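Local structure of peptidase M16 inactive domain family protein (Pseudomonas fluorescens, 3GWB) at residues 84-89 and 117-122; 99-104 and 109-114; 56-61 and 130-135; 199-204 and 208-213. The protein is probably related to the metal-dependent M16 peptidases, though any hydrolase activity of its own is uncertain. All coordinates share one frame; numbering follows the deposited sequence.

Contact 1. Residues 84-89 and 117-122; sequences ADFGNG and EVVGKP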
loop_
_atom_site.group_PDB
_atom_site.type_symbol
_atom_site.label_atom_id
_atom_site.label_comp_id
_atom_site.label_asym_id
_atom_site.label_seq_id
_atom_site.Cartn_x
_atom_site.Cartn_y
_atom_site.Cartn_z
ATOM N N ALA A 84 3.673 -18.582 -5.789
ATOM C CA ALA A 84 2.574 -17.870 -6.441
ATOM C C ALA A 84 1.966 -16.784 -5.563
ATOM O O ALA A 84 1.965 -16.892 -4.333
ATOM C CB ALA A 84 1.484 -18.866 -6.853
ATOM N N ASP A 85 1.431 -15.747 -6.200
ATOM C CA ASP A 85 0.795 -14.661 -5.468
ATOM C C ASP A 85 -0.677 -14.519 -5.856
ATOM O O ASP A 85 -1.026 -14.571 -7.028
ATOM C CB ASP A 85 1.521 -13.341 -5.719
ATOM C CG ASP A 85 0.891 -12.180 -4.964
ATOM O OD1 ASP A 85 0.175 -11.373 -5.600
ATOM O OD2 ASP A 85 1.098 -12.082 -3.730
ATOM N N PHE A 86 -1.530 -14.335 -4.856
ATOM C CA PHE A 86 -2.963 -14.187 -5.079
ATOM C C PHE A 86 -3.312 -12.715 -4.974
ATOM O O PHE A 86 -2.776 -12.004 -4.120
ATOM C CB PHE A 86 -3.752 -14.987 -4.025
ATOM C CG PHE A 86 -5.246 -14.788 -4.091
ATOM C CD1 PHE A 86 -6.003 -15.380 -5.101
ATOM C CD2 PHE A 86 -5.893 -13.980 -3.153
ATOM C CE1 PHE A 86 -7.384 -15.178 -5.180
ATOM C CE2 PHE A 86 -7.273 -13.769 -3.222
ATOM C CZ PHE A 86 -8.019 -14.367 -4.239
ATOM N N GLY A 87 -4.198 -12.255 -5.848
ATOM C CA GLY A 87 -4.617 -10.864 -5.814
ATOM C C GLY A 87 -6.130 -10.753 -5.926
ATOM O O GLY A 87 -6.772 -11.614 -6.527
ATOM N N ASN A 88 -6.708 -9.712 -5.333
ATOM C CA ASN A 88 -8.156 -9.518 -5.415
ATOM C C ASN A 88 -8.516 -8.053 -5.204
ATOM O O ASN A 88 -7.743 -7.286 -4.622
ATOM C CB ASN A 88 -8.879 -10.396 -4.383
ATOM C CG ASN A 88 -8.740 -9.877 -2.957
ATOM O OD1 ASN A 88 -9.623 -9.189 -2.445
ATOM N ND2 ASN A 88 -7.628 -10.203 -2.315
ATOM N N GLY A 89 -9.689 -7.667 -5.685
ATOM C CA GLY A 89 -10.141 -6.301 -5.538
ATOM C C GLY A 89 -11.527 -6.148 -6.132
ATOM O O GLY A 89 -11.854 -6.800 -7.120
ATOM N N GLU A 117 -10.269 -23.346 -6.193
ATOM C CA GLU A 117 -11.028 -23.596 -4.977
ATOM C C GLU A 117 -11.361 -22.280 -4.271
ATOM O O GLU A 117 -12.492 -22.063 -3.849
ATOM C CB GLU A 117 -10.227 -24.502 -4.035
ATOM C CG GLU A 117 -10.972 -24.905 -2.769
ATOM C CD GLU A 117 -11.721 -26.222 -2.904
ATOM O OE1 GLU A 117 -11.066 -27.262 -3.144
ATOM O OE2 GLU A 117 -12.962 -26.226 -2.761
ATOM N N VAL A 118 -10.372 -21.405 -4.148
ATOM C CA VAL A 118 -10.566 -20.115 -3.486
ATOM C C VAL A 118 -11.642 -19.251 -4.161
ATOM O O VAL A 118 -12.551 -18.731 -3.502
ATOM C CB VAL A 118 -9.222 -19.324 -3.419
ATOM C CG1 VAL A 118 -9.476 -17.852 -3.109
ATOM C CG2 VAL A 118 -8.324 -19.926 -2.337
ATOM N N VAL A 119 -11.561 -19.109 -5.477
ATOM C CA VAL A 119 -12.530 -18.281 -6.176
ATOM C C VAL A 119 -13.865 -18.972 -6.439
ATOM O O VAL A 119 -14.905 -18.327 -6.399
ATOM C CB VAL A 119 -11.944 -17.763 -7.511
ATOM C CG1 VAL A 119 -12.904 -16.782 -8.171
ATOM C CG2 VAL A 119 -10.594 -17.097 -7.252
ATOM N N GLY A 120 -13.848 -20.280 -6.676
ATOM C CA GLY A 120 -15.095 -20.979 -6.957
ATOM C C GLY A 120 -15.840 -21.622 -5.795
ATOM O O GLY A 120 -17.062 -21.790 -5.857
ATOM N N LYS A 121 -15.129 -22.000 -4.737
ATOM C CA LYS A 121 -15.785 -22.635 -3.597
ATOM C C LYS A 121 -15.366 -22.064 -2.245
ATOM O O LYS A 121 -14.918 -22.792 -1.362
ATOM C CB LYS A 121 -15.523 -24.139 -3.623
ATOM C CG LYS A 121 -16.021 -24.832 -4.896
ATOM C CD LYS A 121 -15.666 -26.312 -4.898
ATOM C CE LYS A 121 -16.179 -27.021 -6.153
ATOM N NZ LYS A 121 -15.639 -26.431 -7.417
ATOM N N PRO A 122 -15.494 -20.746 -2.066
ATOM C CA PRO A 122 -15.112 -20.158 -0.779
ATOM C C PRO A 122 -16.092 -20.619 0.310
ATOM O O PRO A 122 -17.270 -20.863 0.026
ATOM C CB PRO A 122 -15.208 -18.661 -1.052
ATOM C CG PRO A 122 -16.345 -18.590 -2.037
ATOM C CD PRO A 122 -16.020 -19.720 -2.984
#
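F86 reaches from its strand toward the last turn of a helix, where two successive valines, V118 and V119, receive its ring. From CB, the side chain is extended: CG lies anti to the backbone N (chi1 174°), which carries the ring out from the strand toward the helix. CB, CG and the delta carbons only bridge the distance, and the contact begins at the far end of the ring. CE1 lies 4.0 Å from V118 CG1 and 4.3 Å from V119 CG2, a methyl at the ring edge near its plane. CZ, the tip, comes to 3.9 Å from V118 CG1, which approaches the ring obliquely. V118 answers from the opposite direction, with CG1 as its touching branch. N64 touches both F86 and V118, and V119 O accepts a hydrogen bond from H188 NE2, linking this helix end to helix 181-191. The contact is small and purely apolar, one aromatic tip set against two valine methyls. It is the packing of an alpha/beta fold: helix 105-120 lies over one face of the six-stranded mixed sheet and here meets strand 85-90, an outermost strand of that sheet within the chain.

Contact 2. Residues 99-104 and 109-114; sequences LRSLSA and EPALKL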
loop_
_atom_site.group_PDB
_atom_site.type_symbol
_atom_site.label_atom_id
_atom_site.label_comp_id
_atom_site.label_asym_id
_atom_site.label_seq_id
_atom_site.Cartn_x
_atom_site.Cartn_y
_atom_site.Cartn_z
ATOM N N LEU A 99 -3.880 -14.396 -10.115
ATOM C CA LEU A 99 -2.828 -15.308 -9.694
ATOM C C LEU A 99 -1.598 -15.158 -10.578
ATOM O O LEU A 99 -1.698 -15.205 -11.803
ATOM C CB LEU A 99 -3.310 -16.755 -9.790
ATOM C CG LEU A 99 -2.275 -17.831 -9.451
ATOM C CD1 LEU A 99 -2.175 -17.967 -7.943
ATOM C CD2 LEU A 99 -2.687 -19.160 -10.057
ATOM N N ARG A 100 -0.445 -14.948 -9.959
ATOM C CA ARG A 100 0.797 -14.883 -10.711
ATOM C C ARG A 100 1.477 -16.155 -10.230
ATOM O O ARG A 100 1.529 -16.412 -9.029
ATOM C CB ARG A 100 1.622 -13.647 -10.348
ATOM C CG ARG A 100 2.992 -13.641 -11.017
ATOM C CD ARG A 100 3.592 -12.236 -11.193
ATOM N NE ARG A 100 3.765 -11.503 -9.936
ATOM C CZ ARG A 100 2.805 -10.804 -9.332
ATOM N NH1 ARG A 100 1.590 -10.735 -9.866
ATOM N NH2 ARG A 100 3.061 -10.169 -8.194
ATOM N N SER A 101 1.981 -16.961 -11.157
ATOM C CA SER A 101 2.593 -18.227 -10.780
ATOM C C SER A 101 3.729 -18.653 -11.699
ATOM O O SER A 101 3.783 -18.256 -12.865
ATOM C CB SER A 101 1.503 -19.312 -10.771
ATOM O OG SER A 101 2.029 -20.626 -10.706
ATOM N N LEU A 102 4.650 -19.446 -11.158
ATOM C CA LEU A 102 5.740 -19.971 -11.957
ATOM C C LEU A 102 5.016 -20.868 -12.960
ATOM O O LEU A 102 3.968 -21.433 -12.638
ATOM C CB LEU A 102 6.687 -20.801 -11.089
ATOM C CG LEU A 102 7.574 -19.993 -10.135
ATOM C CD1 LEU A 102 8.318 -20.926 -9.196
ATOM C CD2 LEU A 102 8.560 -19.162 -10.947
ATOM N N SER A 103 5.569 -20.998 -14.163
ATOM C CA SER A 103 4.941 -21.799 -15.210
ATOM C C SER A 103 5.202 -23.301 -15.124
ATOM O O SER A 103 4.455 -24.090 -15.704
ATOM C CB SER A 103 5.361 -21.277 -16.591
ATOM O OG SER A 103 6.761 -21.377 -16.783
ATOM N N ALA A 104 6.253 -23.698 -14.411
ATOM C CA ALA A 104 6.575 -25.117 -14.265
ATOM C C ALA A 104 5.353 -25.902 -13.777
ATOM O O ALA A 104 4.715 -25.527 -12.791
ATOM C CB ALA A 104 7.723 -25.292 -13.292
ATOM N N GLU A 109 0.311 -26.392 -11.329
ATOM C CA GLU A 109 -0.836 -27.277 -11.154
ATOM C C GLU A 109 -1.421 -27.172 -9.748
ATOM O O GLU A 109 -2.615 -26.941 -9.595
ATOM C CB GLU A 109 -0.460 -28.715 -11.522
ATOM C CG GLU A 109 -0.674 -28.969 -13.012
ATOM C CD GLU A 109 -0.238 -30.345 -13.468
ATOM O OE1 GLU A 109 -0.290 -31.299 -12.662
ATOM O OE2 GLU A 109 0.137 -30.472 -14.652
ATOM N N PRO A 110 -0.589 -27.326 -8.703
ATOM C CA PRO A 110 -1.084 -27.225 -7.322
ATOM C C PRO A 110 -1.621 -25.817 -7.037
ATOM O O PRO A 110 -2.641 -25.653 -6.371
ATOM C CB PRO A 110 0.160 -27.528 -6.487
ATOM C CG PRO A 110 0.932 -28.454 -7.363
ATOM C CD PRO A 110 0.806 -27.800 -8.717
ATOM N N ALA A 111 -0.925 -24.805 -7.550
ATOM C CA ALA A 111 -1.329 -23.417 -7.349
ATOM C C ALA A 111 -2.680 -23.110 -7.997
ATOM O O ALA A 111 -3.489 -22.380 -7.430
ATOM C CB ALA A 111 -0.262 -22.473 -7.899
ATOM N N LEU A 112 -2.918 -23.671 -9.178
ATOM C CA LEU A 112 -4.180 -23.438 -9.877
ATOM C C LEU A 112 -5.343 -24.161 -9.214
ATOM O O LEU A 112 -6.471 -23.665 -9.222
ATOM C CB LEU A 112 -4.057 -23.854 -11.343
ATOM C CG LEU A 112 -3.195 -22.900 -12.170
ATOM C CD1 LEU A 112 -2.779 -23.589 -13.459
ATOM C CD2 LEU A 112 -3.964 -21.612 -12.445
ATOM N N LYS A 113 -5.074 -25.331 -8.648
ATOM C CA LYS A 113 -6.117 -26.080 -7.955
ATOM C C LYS A 113 -6.561 -25.297 -6.731
ATOM O O LYS A 113 -7.753 -25.235 -6.421
ATOM C CB LYS A 113 -5.611 -27.453 -7.516
ATOM C CG LYS A 113 -5.420 -28.428 -8.656
ATOM C CD LYS A 113 -5.051 -29.816 -8.140
ATOM C CE LYS A 113 -6.163 -30.409 -7.286
ATOM N NZ LYS A 113 -5.842 -31.800 -6.835
ATOM N N LEU A 114 -5.602 -24.694 -6.034
ATOM C CA LEU A 114 -5.918 -23.903 -4.852
ATOM C C LEU A 114 -6.666 -22.636 -5.265
ATOM O O LEU A 114 -7.643 -22.241 -4.626
ATOM C CB LEU A 114 -4.632 -23.533 -4.098
ATOM C CG LEU A 114 -4.763 -22.587 -2.897
ATOM C CD1 LEU A 114 -5.774 -23.142 -1.891
ATOM C CD2 LEU A 114 -3.392 -22.410 -2.249
#
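L99 and L112 make the tight part of this contact, methyl against methyl, with CD2 of L99 3.7 Å from CD2 of L112. The two side chains meet at a slant. L99 leaves the strand with CG anti to its backbone N (chi1 177°), while L112 starts off to one side of the helix and bends back, so that its delta carbon rather than its stem does the touching. The same L99 CD2 also rests 4.2 Å from A111 O, on the helix backbone. Two residues along the strand the fit is looser: S101 OG stands 4.1 Å from A111 CB, a plain polar-to-methyl contact. The hydroxyl is occupied locally: S101 OG donates to L102 O at 2.9 Å, approaching the carbonyl at 129° and somewhat out of its plane. With an alanine here, L102 O would lose this donor and A111 CB would probably face a small gap where the oxygen had been. L102 itself is buried and packs on P34 of the second subunit. The solvent side is the end formed by A104, at the N-cap position of the helix, and E109; both are exposed and make no close contact with the facing segment. Strand 99-102 and helix 109-114 run nearly antiparallel, at 162°, with their axes 9.0 Å apart. F79 of helix 72-80 packs on L99, L38 of the adjacent strand 35-42 touches L112, and Q216 of helix 207-220 also touches L112.

Contact 3. Residues 56-61 and 130-135; sequences ALLTNA and ARIKNQ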
loop_
_atom_site.group_PDB
_atom_site.type_symbol
_atom_site.label_atom_id
_atom_site.label_comp_id
_atom_site.label_asym_id
_atom_site.label_seq_id
_atom_site.Cartn_x
_atom_site.Cartn_y
_atom_site.Cartn_z
ATOM N N ALA A 56 -20.795 -6.690 -2.363
ATOM C CA ALA A 56 -19.875 -7.087 -3.423
ATOM C C ALA A 56 -18.434 -7.036 -2.939
ATOM O O ALA A 56 -17.653 -7.964 -3.150
ATOM C CB ALA A 56 -20.046 -6.174 -4.639
ATOM N N LEU A 57 -18.078 -5.949 -2.272
ATOM C CA LEU A 57 -16.714 -5.816 -1.800
ATOM C C LEU A 57 -16.411 -6.845 -0.712
ATOM O O LEU A 57 -15.326 -7.426 -0.669
ATOM C CB LEU A 57 -16.488 -4.394 -1.292
ATOM C CG LEU A 57 -15.045 -3.898 -1.374
ATOM C CD1 LEU A 57 -15.024 -2.466 -1.913
ATOM C CD2 LEU A 57 -14.391 -3.994 -0.002
ATOM N N LEU A 58 -17.384 -7.084 0.157
ATOM C CA LEU A 58 -17.198 -8.044 1.235
ATOM C C LEU A 58 -17.028 -9.461 0.690
ATOM O O LEU A 58 -16.188 -10.222 1.165
ATOM C CB LEU A 58 -18.391 -7.974 2.188
ATOM C CG LEU A 58 -18.282 -8.666 3.546
ATOM C CD1 LEU A 58 -16.966 -8.317 4.232
ATOM C CD2 LEU A 58 -19.476 -8.232 4.403
ATOM N N THR A 59 -17.821 -9.816 -0.314
ATOM C CA THR A 59 -17.725 -11.146 -0.894
ATOM C C THR A 59 -16.339 -11.323 -1.511
ATOM O O THR A 59 -15.685 -12.344 -1.306
ATOM C CB THR A 59 -18.801 -11.379 -1.993
ATOM O OG1 THR A 59 -20.107 -11.193 -1.439
ATOM C CG2 THR A 59 -18.710 -12.807 -2.541
ATOM N N ASN A 60 -15.887 -10.319 -2.255
ATOM C CA ASN A 60 -14.584 -10.395 -2.899
ATOM C C ASN A 60 -13.435 -10.494 -1.901
ATOM O O ASN A 60 -12.430 -11.152 -2.161
ATOM C CB ASN A 60 -14.378 -9.187 -3.816
ATOM C CG ASN A 60 -13.062 -9.247 -4.563
ATOM O OD1 ASN A 60 -12.050 -8.720 -4.104
ATOM N ND2 ASN A 60 -13.064 -9.909 -5.711
ATOM N N ALA A 61 -13.589 -9.846 -0.755
ATOM C CA ALA A 61 -12.561 -9.863 0.272
ATOM C C ALA A 61 -12.522 -11.194 1.008
ATOM O O ALA A 61 -11.473 -11.595 1.511
ATOM C CB ALA A 61 -12.808 -8.736 1.272
ATOM N N ALA A 130 -16.361 -11.506 10.710
ATOM C CA ALA A 130 -16.396 -10.608 11.851
ATOM C C ALA A 130 -15.150 -9.731 11.814
ATOM O O ALA A 130 -15.214 -8.535 12.083
ATOM C CB ALA A 130 -16.446 -11.415 13.143
ATOM N N ARG A 131 -14.017 -10.328 11.464
ATOM C CA ARG A 131 -12.764 -9.587 11.400
ATOM C C ARG A 131 -12.806 -8.528 10.299
ATOM O O ARG A 131 -12.359 -7.400 10.500
ATOM C CB ARG A 131 -11.597 -10.538 11.140
ATOM C CG ARG A 131 -10.245 -9.933 11.445
ATOM C CD ARG A 131 -9.108 -10.797 10.921
ATOM N NE ARG A 131 -8.910 -10.626 9.483
ATOM C CZ ARG A 131 -9.078 -11.586 8.576
ATOM N NH1 ARG A 131 -9.456 -12.807 8.950
ATOM N NH2 ARG A 131 -8.861 -11.325 7.291
ATOM N N ILE A 132 -13.342 -8.899 9.139
ATOM C CA ILE A 132 -13.435 -7.977 8.011
ATOM C C ILE A 132 -14.417 -6.847 8.287
ATOM O O ILE A 132 -14.122 -5.685 7.997
ATOM C CB ILE A 132 -13.865 -8.707 6.714
ATOM C CG1 ILE A 132 -12.898 -9.854 6.422
ATOM C CG2 ILE A 132 -13.859 -7.738 5.536
ATOM C CD1 ILE A 132 -11.461 -9.425 6.293
ATOM N N LYS A 133 -15.585 -7.180 8.838
ATOM C CA LYS A 133 -16.579 -6.158 9.154
ATOM C C LYS A 133 -16.001 -5.172 10.156
ATOM O O LYS A 133 -16.252 -3.972 10.063
ATOM C CB LYS A 133 -17.847 -6.766 9.755
ATOM C CG LYS A 133 -18.675 -7.600 8.795
ATOM C CD LYS A 133 -20.039 -7.888 9.405
ATOM C CE LYS A 133 -20.908 -8.717 8.484
ATOM N NZ LYS A 133 -22.273 -8.890 9.046
ATOM N N ASN A 134 -15.231 -5.684 11.116
ATOM C CA ASN A 134 -14.616 -4.844 12.145
ATOM C C ASN A 134 -13.647 -3.840 11.526
ATOM O O ASN A 134 -13.619 -2.674 11.920
ATOM C CB ASN A 134 -13.871 -5.704 13.172
ATOM C CG ASN A 134 -13.395 -4.900 14.374
ATOM O OD1 ASN A 134 -14.188 -4.529 15.241
ATOM N ND2 ASN A 134 -12.098 -4.612 14.423
ATOM N N GLN A 135 -12.850 -4.282 10.556
ATOM C CA GLN A 135 -11.911 -3.371 9.923
ATOM C C GLN A 135 -12.603 -2.435 8.934
ATOM O O GLN A 135 -12.115 -1.333 8.677
ATOM C CB GLN A 135 -10.760 -4.139 9.262
ATOM C CG GLN A 135 -11.154 -5.337 8.435
ATOM C CD GLN A 135 -9.939 -6.138 7.980
ATOM O OE1 GLN A 135 -9.208 -6.702 8.799
ATOM N NE2 GLN A 135 -9.719 -6.184 6.670
#
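The two helices approach with L58 and I132 as their nearest backbone points, CA to CA 7.8 Å. Between them the side chains of L58 and I132 run alongside one another with opposite headings. L58 CD1 presses on I132 CG2 at 3.4 Å, a close fit for two methyls, and also lies 4.0 Å from I132 CB, so one methyl sits against the branch point of the isoleucine. With I132 CG1 at a chi1 of -56°, CG2 stands anti to the backbone N and is turned to L58. In catalytic M16 peptidases the probably equivalent helix carries the HxxEH zinc motif; here residues 57-61 read LLTNA, without the histidines and glutamate of that motif, which is consistent with the lack of a zinc site here. A61 adds a small contribution, its CB standing 4.5 Å from I132 CG2. The other branch of L58 uses the aliphatic part of a lysine: CD2 is 4.4 Å from K133 CE, while the ammonium NZ continues past it to hydrogen bonds with I179 O and P177 O. I179 also touches L58, as do L129 and M136 of helix 126-143, so the leucine is buried among several neighbours. N134, one residue further along that helix, hydrogen-bonds Y297 and R290 of the second subunit.

Contact 4. Residues 199-204 and 208-213; sequences IALVGD and SDAEAI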
loop_
_atom_site.group_PDB
_atom_site.type_symbol
_atom_site.label_atom_id
_atom_site.label_comp_id
_atom_site.label_asym_id
_atom_site.label_seq_id
_atom_site.Cartn_x
_atom_site.Cartn_y
_atom_site.Cartn_z
ATOM N N ILE A 199 -11.799 -14.398 -18.503
ATOM C CA ILE A 199 -10.565 -15.076 -18.113
ATOM C C ILE A 199 -9.416 -14.593 -18.988
ATOM O O ILE A 199 -9.392 -14.862 -20.183
ATOM C CB ILE A 199 -10.715 -16.608 -18.264
ATOM C CG1 ILE A 199 -11.816 -17.108 -17.331
ATOM C CG2 ILE A 199 -9.404 -17.308 -17.955
ATOM C CD1 ILE A 199 -12.223 -18.538 -17.608
ATOM N N ALA A 200 -8.469 -13.876 -18.389
ATOM C CA ALA A 200 -7.324 -13.347 -19.123
ATOM C C ALA A 200 -6.057 -14.062 -18.679
ATOM O O ALA A 200 -5.814 -14.218 -17.488
ATOM C CB ALA A 200 -7.202 -11.842 -18.874
ATOM N N LEU A 201 -5.253 -14.492 -19.643
ATOM C CA LEU A 201 -4.020 -15.230 -19.367
ATOM C C LEU A 201 -2.850 -14.717 -20.184
ATOM O O LEU A 201 -2.966 -14.540 -21.390
ATOM C CB LEU A 201 -4.212 -16.713 -19.710
ATOM C CG LEU A 201 -4.730 -17.712 -18.681
ATOM C CD1 LEU A 201 -5.051 -19.034 -19.383
ATOM C CD2 LEU A 201 -3.665 -17.920 -17.594
ATOM N N VAL A 202 -1.710 -14.502 -19.530
ATOM C CA VAL A 202 -0.519 -14.044 -20.226
ATOM C C VAL A 202 0.737 -14.685 -19.646
ATOM O O VAL A 202 0.967 -14.635 -18.430
ATOM C CB VAL A 202 -0.344 -12.514 -20.127
ATOM C CG1 VAL A 202 0.887 -12.102 -20.894
ATOM C CG2 VAL A 202 -1.574 -11.790 -20.666
ATOM N N GLY A 203 1.558 -15.282 -20.504
ATOM C CA GLY A 203 2.780 -15.876 -19.997
ATOM C C GLY A 203 3.380 -17.043 -20.743
ATOM O O GLY A 203 3.077 -17.300 -21.907
ATOM N N ASP A 204 4.245 -17.758 -20.036
ATOM C CA ASP A 204 4.960 -18.903 -20.573
ATOM C C ASP A 204 4.066 -20.134 -20.675
ATOM O O ASP A 204 4.248 -21.117 -19.957
ATOM C CB ASP A 204 6.179 -19.182 -19.682
ATOM C CG ASP A 204 7.035 -20.313 -20.199
ATOM O OD1 ASP A 204 7.122 -20.468 -21.438
ATOM O OD2 ASP A 204 7.631 -21.031 -19.366
ATOM N N SER A 208 -2.531 -24.606 -25.956
ATOM C CA SER A 208 -3.151 -25.794 -25.370
ATOM C C SER A 208 -3.092 -25.706 -23.849
ATOM O O SER A 208 -4.061 -26.039 -23.164
ATOM C CB SER A 208 -2.436 -27.060 -25.852
ATOM O OG SER A 208 -2.468 -27.143 -27.270
ATOM N N ASP A 209 -1.955 -25.255 -23.319
ATOM C CA ASP A 209 -1.805 -25.095 -21.873
ATOM C C ASP A 209 -2.884 -24.133 -21.387
ATOM O O ASP A 209 -3.539 -24.365 -20.377
ATOM C CB ASP A 209 -0.448 -24.472 -21.502
ATOM C CG ASP A 209 0.726 -25.419 -21.692
ATOM O OD1 ASP A 209 0.540 -26.652 -21.579
ATOM O OD2 ASP A 209 1.849 -24.911 -21.933
ATOM N N ALA A 210 -3.041 -23.036 -22.116
ATOM C CA ALA A 210 -4.009 -22.002 -21.774
ATOM C C ALA A 210 -5.441 -22.512 -21.834
ATOM O O ALA A 210 -6.275 -22.159 -20.992
ATOM C CB ALA A 210 -3.832 -20.810 -22.703
ATOM N N GLU A 211 -5.734 -23.334 -22.835
ATOM C CA GLU A 211 -7.075 -23.881 -22.968
ATOM C C GLU A 211 -7.430 -24.713 -21.743
ATOM O O GLU A 211 -8.525 -24.578 -21.198
ATOM C CB GLU A 211 -7.179 -24.729 -24.236
ATOM C CG GLU A 211 -7.723 -23.966 -25.436
ATOM C CD GLU A 211 -7.491 -24.701 -26.745
ATOM O OE1 GLU A 211 -7.382 -25.947 -26.712
ATOM O OE2 GLU A 211 -7.426 -24.038 -27.804
ATOM N N ALA A 212 -6.495 -25.553 -21.304
ATOM C CA ALA A 212 -6.707 -26.413 -20.135
ATOM C C ALA A 212 -6.891 -25.586 -18.858
ATOM O O ALA A 212 -7.779 -25.872 -18.046
ATOM C CB ALA A 212 -5.523 -27.379 -19.973
ATOM N N ILE A 213 -6.057 -24.564 -18.683
ATOM C CA ILE A 213 -6.140 -23.700 -17.510
ATOM C C ILE A 213 -7.498 -22.996 -17.469
ATOM O O ILE A 213 -8.183 -22.980 -16.439
ATOM C CB ILE A 213 -5.042 -22.607 -17.532
ATOM C CG1 ILE A 213 -3.649 -23.243 -17.559
ATOM C CG2 ILE A 213 -5.246 -21.645 -16.371
ATOM C CD1 ILE A 213 -3.423 -24.283 -16.520
HETATM O O HOH W 1 4.137 -24.412 -19.935
#
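L201 reaches from the strand onto A210 and I213 of the helix that follows it, a beta-alpha unit in which helix 207-220 folds back over the mixed sheet containing strand 197-203. The apolar contacts come first, and one methyl carries them. L201 CD1 lies 4.0 Å from A210 CB and 4.0 Å from I213 CG2, reaching residues one helical turn apart. It also rests 3.7 Å from A210 O, against the helix backbone. In I213, CG2 is the branch anti to the backbone N, and it meets the leucine while the longer branch leads away. F27 of strand 24-29 touches both L201 and A210, and F36 and L38 of strand 35-42 add to the wall around L201.

The backbone sets the exit from the strand. At G203, with phi 152° and psi -162°, a side chain would collide with the preceding carbonyl oxygen, a conformation that favours glycine.

The polar contacts described here lie at the D204 and D209 end. The D204 carboxylate is held outside the unit, OD1 in a salt bridge with R31 and OD2 hydrogen-bonded to S103, and it stays well away from the like-charged D209. D209 OD2 accepts a hydrogen bond from S206 N. The link between the two segments is a water: it donates to D209 OD2 at 3.1 Å and to the backbone O of D204 at a longer 3.3 Å.

In the fold
Contact 3 opens first along the chain, at residues 56-61, and closes last of the first three, at 130-135, so that its loop encloses the other two. Within it, contact 1 runs from 84-89 to 117-122, and contact 2, the short closure between 99-104 and 109-114, lies inside that again. Contact 4 follows separately, closing only the short connection 205-207 between strand and helix; no loops cross. Contacts 1, 2 and 4 all place helices against the same mixed sheet, the first two through helix 105-120. Contacts 2 and 4 meet where L112 packs on I213, and contacts 1 and 3 touch where N88 and G89 come close to N60, whereas contact 3 joins two helices some 30 Å from contact 4, centre to centre.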